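PDB 4Z0C: toll-like receptor 13 from Mus musculus, which serves as an endosomal innate immune receptor that binds bacterial 23S ribosomal RNA and signals through MYD88 and TRAF6 to activate NF-kappa-B. Local coordinates for residues L455-L460 with L479-L484; N406-W411 with V428-D433; L499-G504 with I522-L527. All blocks are in the same frame, centred on the assembly; numbering follows the deposited sequence.

Contact 1. Residues L455-L460 with L479-L484; sequences LSHNCL and LMYNSL. With nucleotides of chain C.
His457 and Tyr481 occupy the same place in successive turns of a leucine-rich-repeat solenoid, the ectodomain of the receptor, their CA atoms 4.8 Å apart, and His457 N donates to Met480 O over 3.0 Å. Both residues have a left-handed backbone, and both carry CG anti to the carbonyl carbon (chi1 -68°), which sends the two side chains the same way. Their rings form an offset stack, centroids 4.5 Å apart and planes only 5° from parallel; Tyr481 CB lies over the imidazole face as a CH-pi contact, with Tyr481 CG near CE1. The stack leaves the imidazole edge for the RNA: His457 NE2 donates nearly in the ring plane to N7 of G3 of chain C at 2.9 Å, while Ser456 OG reaches O6 of the same base. A donor pair thus meets the two acceptors of the guanine's Hoogsteen edge.

Inward, Asn458 and Asn482 are rungs of the asparagine ladder. Asn482 ND2 spends both hydrogens in its amide plane, on Leu479 O and, over 3.2 Å and almost straight (173°), on Leu455 O, which Asn458 ND2 grips from the opposite face of the carbonyl. Asn482 OD1 takes Leu460 N at 2.9 Å; an amide suits a buried place that needs donors and an acceptor together. Ser483 N then binds Leu460 O at 2.8 Å. Leucines fill the apolar interior beside the ladder: Leu479 CD2 touches both Leu455 CB and, crossing at about a right angle, Leu460 CD1 at 3.8 Å.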
loop_
_atom_site.group_PDB
_atom_site.type_symbol
_atom_site.label_atom_id
_atom_site.label_comp_id
_atom_site.label_asym_id
_atom_site.label_seq_id
_atom_site.Cartn_x
_atom_site.Cartn_y
_atom_site.Cartn_z
ATOM N N LEU A 455 2.334 16.290 -0.199
ATOM C CA LEU A 455 0.955 15.801 -0.309
ATOM C C LEU A 455 0.913 14.305 -0.103
ATOM O O LEU A 455 -0.029 13.641 -0.506
ATOM C CB LEU A 455 0.352 16.126 -1.666
ATOM C CG LEU A 455 0.002 17.593 -1.827
ATOM C CD1 LEU A 455 -0.132 17.918 -3.298
ATOM C CD2 LEU A 455 -1.270 17.898 -1.062
ATOM N N SER A 456 1.954 13.777 0.517
ATOM C CA SER A 456 2.082 12.340 0.646
ATOM C C SER A 456 1.091 11.733 1.630
ATOM O O SER A 456 0.608 12.408 2.536
ATOM C CB SER A 456 3.515 11.971 1.011
ATOM O OG SER A 456 3.851 12.520 2.262
ATOM N N HIS A 457 0.785 10.453 1.427
ATOM C CA HIS A 457 -0.071 9.695 2.331
ATOM C C HIS A 457 -1.474 10.283 2.440
ATOM O O HIS A 457 -2.103 10.261 3.503
ATOM C CB HIS A 457 0.555 9.620 3.722
ATOM C CG HIS A 457 1.802 8.804 3.794
ATOM N ND1 HIS A 457 1.785 7.428 3.862
ATOM C CD2 HIS A 457 3.105 9.172 3.856
ATOM C CE1 HIS A 457 3.026 6.980 3.956
ATOM N NE2 HIS A 457 3.841 8.021 3.968
ATOM N N ASN A 458 -1.946 10.838 1.342
ATOM C CA ASN A 458 -3.352 11.187 1.229
ATOM C C ASN A 458 -4.066 10.070 0.485
ATOM O O ASN A 458 -3.583 8.932 0.463
ATOM C CB ASN A 458 -3.492 12.514 0.516
ATOM C CG ASN A 458 -3.141 13.658 1.423
ATOM O OD1 ASN A 458 -3.931 14.017 2.296
ATOM N ND2 ASN A 458 -1.936 14.206 1.267
ATOM N N CYS A 459 -5.220 10.352 -0.092
ATOM C CA CYS A 459 -5.868 9.337 -0.926
ATOM C C CYS A 459 -6.056 9.877 -2.334
ATOM O O CYS A 459 -7.100 9.653 -2.944
ATOM C CB CYS A 459 -7.242 8.943 -0.355
ATOM S SG CYS A 459 -7.422 8.947 1.471
ATOM N N LEU A 460 -5.060 10.592 -2.854
ATOM C CA LEU A 460 -5.238 11.296 -4.128
ATOM C C LEU A 460 -5.405 10.345 -5.311
ATOM O O LEU A 460 -4.547 9.492 -5.547
ATOM C CB LEU A 460 -4.091 12.262 -4.399
ATOM C CG LEU A 460 -3.978 13.520 -3.549
ATOM C CD1 LEU A 460 -2.617 14.190 -3.793
ATOM C CD2 LEU A 460 -5.107 14.467 -3.855
ATOM N N LEU A 479 4.549 13.457 -3.694
ATOM C CA LEU A 479 3.236 12.853 -3.948
ATOM C C LEU A 479 3.227 11.364 -3.639
ATOM O O LEU A 479 2.404 10.633 -4.161
ATOM C CB LEU A 479 2.809 13.073 -5.404
ATOM C CG LEU A 479 2.327 14.484 -5.731
ATOM C CD1 LEU A 479 2.267 14.739 -7.225
ATOM C CD2 LEU A 479 0.962 14.704 -5.105
ATOM N N MET A 480 4.159 10.917 -2.805
ATOM C CA MET A 480 4.272 9.497 -2.462
ATOM C C MET A 480 3.060 8.960 -1.713
ATOM O O MET A 480 2.360 9.701 -1.008
ATOM C CB MET A 480 5.531 9.259 -1.624
ATOM C CG MET A 480 6.827 9.762 -2.301
ATOM S SD MET A 480 8.025 8.496 -2.778
ATOM C CE MET A 480 8.441 7.708 -1.225
ATOM N N TYR A 481 2.814 7.664 -1.867
ATOM C CA TYR A 481 1.732 6.997 -1.140
ATOM C C TYR A 481 0.358 7.614 -1.375
ATOM O O TYR A 481 -0.341 7.972 -0.447
ATOM C CB TYR A 481 2.046 6.914 0.345
ATOM C CG TYR A 481 3.185 5.983 0.618
ATOM C CD1 TYR A 481 2.970 4.623 0.756
ATOM C CD2 TYR A 481 4.488 6.456 0.693
ATOM C CE1 TYR A 481 4.023 3.754 0.989
ATOM C CE2 TYR A 481 5.553 5.590 0.921
ATOM C CZ TYR A 481 5.309 4.247 1.079
ATOM O OH TYR A 481 6.355 3.381 1.308
ATOM N N ASN A 482 -0.009 7.728 -2.640
ATOM C CA ASN A 482 -1.367 8.047 -3.018
ATOM C C ASN A 482 -1.897 6.980 -3.944
ATOM O O ASN A 482 -1.439 5.841 -3.888
ATOM C CB ASN A 482 -1.454 9.435 -3.639
ATOM C CG ASN A 482 -1.384 10.532 -2.596
ATOM O OD1 ASN A 482 -2.365 10.787 -1.894
ATOM N ND2 ASN A 482 -0.230 11.176 -2.482
ATOM N N SER A 483 -2.881 7.337 -4.768
ATOM C CA SER A 483 -3.495 6.384 -5.692
ATOM C C SER A 483 -3.516 6.929 -7.111
ATOM O O SER A 483 -4.412 6.608 -7.903
ATOM C CB SER A 483 -4.929 6.042 -5.250
ATOM O OG SER A 483 -4.926 5.281 -4.053
ATOM N N LEU A 484 -2.520 7.743 -7.435
ATOM C CA LEU A 484 -2.426 8.337 -8.765
ATOM C C LEU A 484 -2.105 7.232 -9.763
ATOM O O LEU A 484 -1.360 6.311 -9.434
ATOM C CB LEU A 484 -1.344 9.418 -8.776
ATOM C CG LEU A 484 -1.546 10.439 -7.649
ATOM C CD1 LEU A 484 -0.296 11.252 -7.420
ATOM C CD2 LEU A 484 -2.762 11.357 -7.911
ATOM P P G C 3 8.483 2.151 4.923
ATOM O OP1 G C 3 7.069 1.783 4.775
ATOM O OP2 G C 3 9.502 1.096 4.708
ATOM O "O5'" G C 3 8.742 3.369 3.929
ATOM C "C5'" G C 3 9.293 3.078 2.640
ATOM C "C4'" G C 3 10.217 4.155 2.118
ATOM O "O4'" G C 3 9.448 5.330 1.764
ATOM C "C3'" G C 3 11.310 4.635 3.077
ATOM O "O3'" G C 3 12.436 5.066 2.315
ATOM C "C2'" G C 3 10.673 5.870 3.696
ATOM O "O2'" G C 3 11.613 6.797 4.178
ATOM C "C1'" G C 3 9.905 6.442 2.501
ATOM N N9 G C 3 8.734 7.246 2.823
ATOM C C8 G C 3 7.639 6.866 3.557
ATOM N N7 G C 3 6.738 7.804 3.628
ATOM C C5 G C 3 7.259 8.857 2.886
ATOM C C6 G C 3 6.732 10.144 2.600
ATOM O O6 G C 3 5.676 10.659 2.964
ATOM N N1 G C 3 7.587 10.886 1.807
ATOM C C2 G C 3 8.807 10.452 1.351
ATOM N N2 G C 3 9.480 11.334 0.602
ATOM N N3 G C 3 9.316 9.260 1.610
ATOM C C4 G C 3 8.493 8.521 2.375
#

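Contact 2. Residues N406-W411 with V428-D433; sequences NLAACW and VLDLGD
Gly432 O takes one hydrogen bond from the preceding leucine-rich repeat, from Ala409 N at 3.0 Å and 165°, and a weaker C-H...O contact from Ala408 CA at 3.3 Å. Ala408 and Ala409 are the central pair of a type II turn from Leu407 to Cys410, and this turn leads the chain off the parallel strand face of the solenoid. At the first residue of the turn, Leu407 N donates to Asp430 O at 3.0 Å, continuing the parallel pairing of Asn406 with Asp430.

The polar pair at the strand ends does not bond across. Asn406 and Asp430 lie side by side with amide and carboxylate planes 4° apart, but the facing atoms OD1 and OD2 are both acceptors. Each group instead closes an Asx turn within its own segment: Asn406 OD1 receives Ala408 N, and Asp430 OD1 receives Gly432 N at 3.0 Å. CG anti to the backbone N in both (chi1 -174° in Asn406) folds each head back over the following backbone. Gly432, without a side chain, lets Asp430 OD1 lie close over its backbone.

On the inner side, Leu407 CD1 meets Leu431 CD2 at 4.0 Å, neighbouring leucines of the repeat core. At the end of 428-433, Asp433 O accepts a hydrogen bond from Arg437 of the second subunit, while Asp433 OD2 rests 3.4 Å from Ala409 CB.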
loop_
_atom_site.group_PDB
_atom_site.type_symbol
_atom_site.label_atom_id
_atom_site.label_comp_id
_atom_site.label_asym_id
_atom_site.label_seq_id
_atom_site.Cartn_x
_atom_site.Cartn_y
_atom_site.Cartn_z
ATOM N N ASN A 406 2.529 23.691 9.005
ATOM C CA ASN A 406 2.471 22.239 9.169
ATOM C C ASN A 406 1.067 21.779 9.578
ATOM O O ASN A 406 0.601 22.057 10.700
ATOM C CB ASN A 406 3.502 21.769 10.199
ATOM C CG ASN A 406 3.591 20.249 10.292
ATOM O OD1 ASN A 406 3.018 19.524 9.474
ATOM N ND2 ASN A 406 4.297 19.761 11.306
ATOM N N LEU A 407 0.424 21.067 8.654
ATOM C CA LEU A 407 -0.922 20.534 8.808
ATOM C C LEU A 407 -0.924 19.013 8.663
ATOM O O LEU A 407 -1.940 18.425 8.359
ATOM C CB LEU A 407 -1.824 21.136 7.731
ATOM C CG LEU A 407 -2.198 22.600 7.927
ATOM C CD1 LEU A 407 -2.758 23.160 6.649
ATOM C CD2 LEU A 407 -3.264 22.671 9.005
ATOM N N ALA A 408 0.219 18.382 8.890
ATOM C CA ALA A 408 0.343 16.940 8.729
ATOM C C ALA A 408 -0.509 16.151 9.712
ATOM O O ALA A 408 -0.660 16.538 10.854
ATOM C CB ALA A 408 1.798 16.521 8.857
ATOM N N ALA A 409 -1.077 15.049 9.236
ATOM C CA ALA A 409 -1.842 14.111 10.057
ATOM C C ALA A 409 -3.065 14.729 10.718
ATOM O O ALA A 409 -3.576 14.211 11.715
ATOM C CB ALA A 409 -0.957 13.416 11.076
ATOM N N CYS A 410 -3.547 15.830 10.157
ATOM C CA CYS A 410 -4.892 16.265 10.476
ATOM C C CYS A 410 -5.878 15.364 9.702
ATOM O O CYS A 410 -5.483 14.322 9.172
ATOM C CB CYS A 410 -5.085 17.717 10.088
ATOM S SG CYS A 410 -4.124 18.837 11.094
ATOM N N TRP A 411 -7.152 15.746 9.643
ATOM C CA TRP A 411 -8.151 14.914 8.963
ATOM C C TRP A 411 -8.682 15.592 7.710
ATOM O O TRP A 411 -9.813 15.355 7.288
ATOM C CB TRP A 411 -9.315 14.585 9.903
ATOM C CG TRP A 411 -8.949 13.758 11.088
ATOM C CD1 TRP A 411 -7.731 13.195 11.365
ATOM C CD2 TRP A 411 -9.811 13.403 12.174
ATOM N NE1 TRP A 411 -7.788 12.504 12.555
ATOM C CE2 TRP A 411 -9.052 12.622 13.075
ATOM C CE3 TRP A 411 -11.142 13.688 12.485
ATOM C CZ2 TRP A 411 -9.592 12.099 14.247
ATOM C CZ3 TRP A 411 -11.681 13.169 13.659
ATOM C CH2 TRP A 411 -10.909 12.377 14.520
ATOM N N VAL A 428 7.194 26.429 2.733
ATOM C CA VAL A 428 7.009 25.000 2.953
ATOM C C VAL A 428 5.585 24.742 3.416
ATOM O O VAL A 428 5.119 25.342 4.395
ATOM C CB VAL A 428 7.943 24.460 4.037
ATOM C CG1 VAL A 428 7.720 22.963 4.219
ATOM C CG2 VAL A 428 9.392 24.744 3.682
ATOM N N LEU A 429 4.889 23.852 2.720
ATOM C CA LEU A 429 3.534 23.491 3.110
ATOM C C LEU A 429 3.379 21.980 3.261
ATOM O O LEU A 429 3.515 21.224 2.287
ATOM C CB LEU A 429 2.526 24.055 2.119
ATOM C CG LEU A 429 1.075 23.608 2.314
ATOM C CD1 LEU A 429 0.536 23.983 3.711
ATOM C CD2 LEU A 429 0.237 24.219 1.218
ATOM N N ASP A 430 3.093 21.537 4.482
ATOM C CA ASP A 430 3.010 20.107 4.735
ATOM C C ASP A 430 1.559 19.662 4.903
ATOM O O ASP A 430 0.932 19.916 5.948
ATOM C CB ASP A 430 3.828 19.720 5.968
ATOM C CG ASP A 430 4.029 18.208 6.092
ATOM O OD1 ASP A 430 3.436 17.433 5.295
ATOM O OD2 ASP A 430 4.760 17.782 7.011
ATOM N N LEU A 431 1.036 18.981 3.879
ATOM C CA LEU A 431 -0.344 18.484 3.903
ATOM C C LEU A 431 -0.364 16.979 3.953
ATOM O O LEU A 431 -1.369 16.345 3.619
ATOM C CB LEU A 431 -1.132 18.968 2.689
ATOM C CG LEU A 431 -1.598 20.406 2.885
ATOM C CD1 LEU A 431 -1.880 21.086 1.555
ATOM C CD2 LEU A 431 -2.829 20.383 3.763
ATOM N N GLY A 432 0.768 16.415 4.352
ATOM C CA GLY A 432 0.928 14.983 4.409
ATOM C C GLY A 432 -0.041 14.297 5.348
ATOM O O GLY A 432 -0.490 14.880 6.314
ATOM N N ASP A 433 -0.405 13.065 5.009
ATOM C CA ASP A 433 -1.144 12.180 5.892
ATOM C C ASP A 433 -2.520 12.746 6.260
ATOM O O ASP A 433 -3.064 12.450 7.321
ATOM C CB ASP A 433 -0.332 11.856 7.139
ATOM C CG ASP A 433 -0.910 10.692 7.921
ATOM O OD1 ASP A 433 -1.600 9.853 7.306
ATOM O OD2 ASP A 433 -0.706 10.637 9.157
#

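Contact 3. Residues L499-G504 with I522-L527; sequences LILKLG and IKLKSL
Leu499 and Leu527 bring the two backbones within 4.3 Å, CA to CA, yet no hydrogen bond joins the segments: strand 500-502 runs along the inner, concave side of the leucine-rich-repeat solenoid, while 522-527 is the irregular return of the chain toward the next repeat. That return bends twice, through an inverse gamma turn centred on Leu524 and a type I beta turn from Leu524 to Leu527 whose closing bond, Leu527 N to Leu524 O, is weak. Leu524 points toward the strand, while Leu527 sets off to one side and reaches over with its methyl end.

Leucine contacts do the joining. Leu501 points toward the return, and with CG anti to the backbone N (chi1 174°) its CD2 meets Leu524 CD1 tip to tip at 3.7 Å, the side chains crossing at about a right angle. Leu527 CD1 lies against the backbone of the strand, 3.5 Å from Leu499 O and 3.9 Å from Leu501 CB, one methyl thus covering both a carbonyl and the CB of Leu501. Apolar and branched, leucine suits these places because its methyls pack here on another side chain and on backbone alike.

At the outer end Leu499 CD2 sits 3.2 Å from Ser526 O, with Ser526 CB beside it at 4.1 Å. The hydroxyl of Ser526 is committed elsewhere, bonding the backbone oxygen of Glu496, a bond that links the turn to the chain just ahead of the strand.

Along the solenoid, Leu501 also packs on Leu477 of the preceding parallel strand 476-478, and Leu499 makes backbone bonds to Lys528 and Gln529, where strand 529-531 begins on the other flank of strand 500-502.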
loop_
_atom_site.group_PDB
_atom_site.type_symbol
_atom_site.label_atom_id
_atom_site.label_comp_id
_atom_site.label_asym_id
_atom_site.label_seq_id
_atom_site.Cartn_x
_atom_site.Cartn_y
_atom_site.Cartn_z
ATOM N N LEU A 499 12.762 20.703 -8.986
ATOM C CA LEU A 499 14.012 19.927 -8.941
ATOM C C LEU A 499 13.786 18.470 -8.579
ATOM O O LEU A 499 14.486 17.583 -9.062
ATOM C CB LEU A 499 14.987 20.523 -7.930
ATOM C CG LEU A 499 15.524 21.903 -8.299
ATOM C CD1 LEU A 499 16.533 22.404 -7.255
ATOM C CD2 LEU A 499 16.128 21.876 -9.689
ATOM N N ILE A 500 12.825 18.239 -7.696
ATOM C CA ILE A 500 12.587 16.923 -7.126
ATOM C C ILE A 500 11.113 16.602 -7.229
ATOM O O ILE A 500 10.275 17.392 -6.800
ATOM C CB ILE A 500 12.965 16.886 -5.634
ATOM C CG1 ILE A 500 14.443 17.226 -5.439
ATOM C CG2 ILE A 500 12.657 15.531 -5.043
ATOM C CD1 ILE A 500 14.826 17.431 -3.959
ATOM N N LEU A 501 10.797 15.458 -7.818
ATOM C CA LEU A 501 9.423 14.986 -7.914
ATOM C C LEU A 501 9.333 13.539 -7.439
ATOM O O LEU A 501 9.972 12.653 -7.992
ATOM C CB LEU A 501 8.896 15.134 -9.338
ATOM C CG LEU A 501 7.510 14.545 -9.622
ATOM C CD1 LEU A 501 6.429 15.248 -8.809
ATOM C CD2 LEU A 501 7.182 14.616 -11.127
ATOM N N LYS A 502 8.531 13.314 -6.405
ATOM C CA LYS A 502 8.432 12.007 -5.770
ATOM C C LYS A 502 7.050 11.377 -5.966
ATOM O O LYS A 502 6.064 11.848 -5.418
ATOM C CB LYS A 502 8.719 12.154 -4.290
ATOM C CG LYS A 502 10.095 12.778 -3.994
ATOM C CD LYS A 502 10.333 12.854 -2.517
ATOM C CE LYS A 502 11.722 13.377 -2.227
ATOM N NZ LYS A 502 12.008 13.387 -0.763
ATOM N N LEU A 503 6.994 10.301 -6.736
ATOM C CA LEU A 503 5.723 9.700 -7.118
ATOM C C LEU A 503 5.691 8.218 -6.786
ATOM O O LEU A 503 4.913 7.466 -7.355
ATOM C CB LEU A 503 5.490 9.891 -8.607
ATOM C CG LEU A 503 5.058 11.275 -9.090
ATOM C CD1 LEU A 503 5.111 11.305 -10.621
ATOM C CD2 LEU A 503 3.672 11.623 -8.610
ATOM N N GLY A 504 6.572 7.790 -5.899
ATOM C CA GLY A 504 6.662 6.382 -5.565
ATOM C C GLY A 504 5.427 5.913 -4.831
ATOM O O GLY A 504 4.705 6.718 -4.276
ATOM N N ILE A 522 7.114 16.266 -19.574
ATOM C CA ILE A 522 7.639 17.060 -20.679
ATOM C C ILE A 522 7.963 18.524 -20.319
ATOM O O ILE A 522 8.875 19.116 -20.889
ATOM C CB ILE A 522 6.690 16.977 -21.915
ATOM C CG1 ILE A 522 7.395 17.468 -23.175
ATOM C CG2 ILE A 522 5.408 17.751 -21.675
ATOM C CD1 ILE A 522 8.640 16.710 -23.470
ATOM N N LYS A 523 7.265 19.092 -19.344
ATOM C CA LYS A 523 7.517 20.488 -18.975
ATOM C C LYS A 523 8.502 20.668 -17.809
ATOM O O LYS A 523 8.906 21.788 -17.495
ATOM C CB LYS A 523 6.206 21.230 -18.686
ATOM C CG LYS A 523 5.735 22.186 -19.796
ATOM C CD LYS A 523 5.841 21.585 -21.204
ATOM C CE LYS A 523 7.077 22.075 -21.970
ATOM N NZ LYS A 523 7.018 23.523 -22.313
ATOM N N LEU A 524 8.899 19.569 -17.179
ATOM C CA LEU A 524 9.780 19.647 -16.028
ATOM C C LEU A 524 11.247 19.768 -16.450
ATOM O O LEU A 524 12.036 18.838 -16.278
ATOM C CB LEU A 524 9.570 18.431 -15.138
ATOM C CG LEU A 524 8.136 18.261 -14.649
ATOM C CD1 LEU A 524 8.012 16.982 -13.830
ATOM C CD2 LEU A 524 7.656 19.475 -13.857
ATOM N N LYS A 525 11.618 20.937 -16.959
ATOM C CA LYS A 525 12.918 21.115 -17.593
ATOM C C LYS A 525 14.096 21.235 -16.631
ATOM O O LYS A 525 15.243 21.148 -17.074
ATOM C CB LYS A 525 12.885 22.307 -18.552
ATOM C CG LYS A 525 11.984 23.436 -18.105
ATOM C CD LYS A 525 11.798 24.485 -19.198
ATOM C CE LYS A 525 13.076 25.247 -19.488
ATOM N NZ LYS A 525 13.012 25.935 -20.808
ATOM N N SER A 526 13.835 21.425 -15.334
ATOM C CA SER A 526 14.933 21.532 -14.351
ATOM C C SER A 526 14.994 20.306 -13.464
ATOM O O SER A 526 15.737 20.281 -12.480
ATOM C CB SER A 526 14.782 22.745 -13.427
ATOM O OG SER A 526 14.278 23.885 -14.095
ATOM N N LEU A 527 14.156 19.322 -13.763
ATOM C CA LEU A 527 14.016 18.175 -12.877
ATOM C C LEU A 527 15.328 17.414 -12.735
ATOM O O LEU A 527 15.951 17.053 -13.731
ATOM C CB LEU A 527 12.896 17.257 -13.354
ATOM C CG LEU A 527 12.363 16.354 -12.245
ATOM C CD1 LEU A 527 11.686 17.202 -11.186
ATOM C CD2 LEU A 527 11.371 15.364 -12.823
#

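In the fold
The three contacts follow one another along the same arc of the solenoid, in the chain order 2, 1, 3. Contacts 1 and 2 have centres about 12 Å apart and share a junction, where Ser456 O and Asp433 N lie 2.8 Å apart, a probable hydrogen bond. Contact 1 meets contact 3, whose centre is about 16 Å away, through another probable bond, Leu479 N to Lys502 O, also 2.8 Å. Contacts 2 and 3 do not touch, their nearest atoms being about 11 Å apart. Guanine G3 of chain C sits at contact 1; nearest atoms of the RNA lie about 5 Å from contact 2 and 4 Å from contact 3, where Lys502 packs on a guanine.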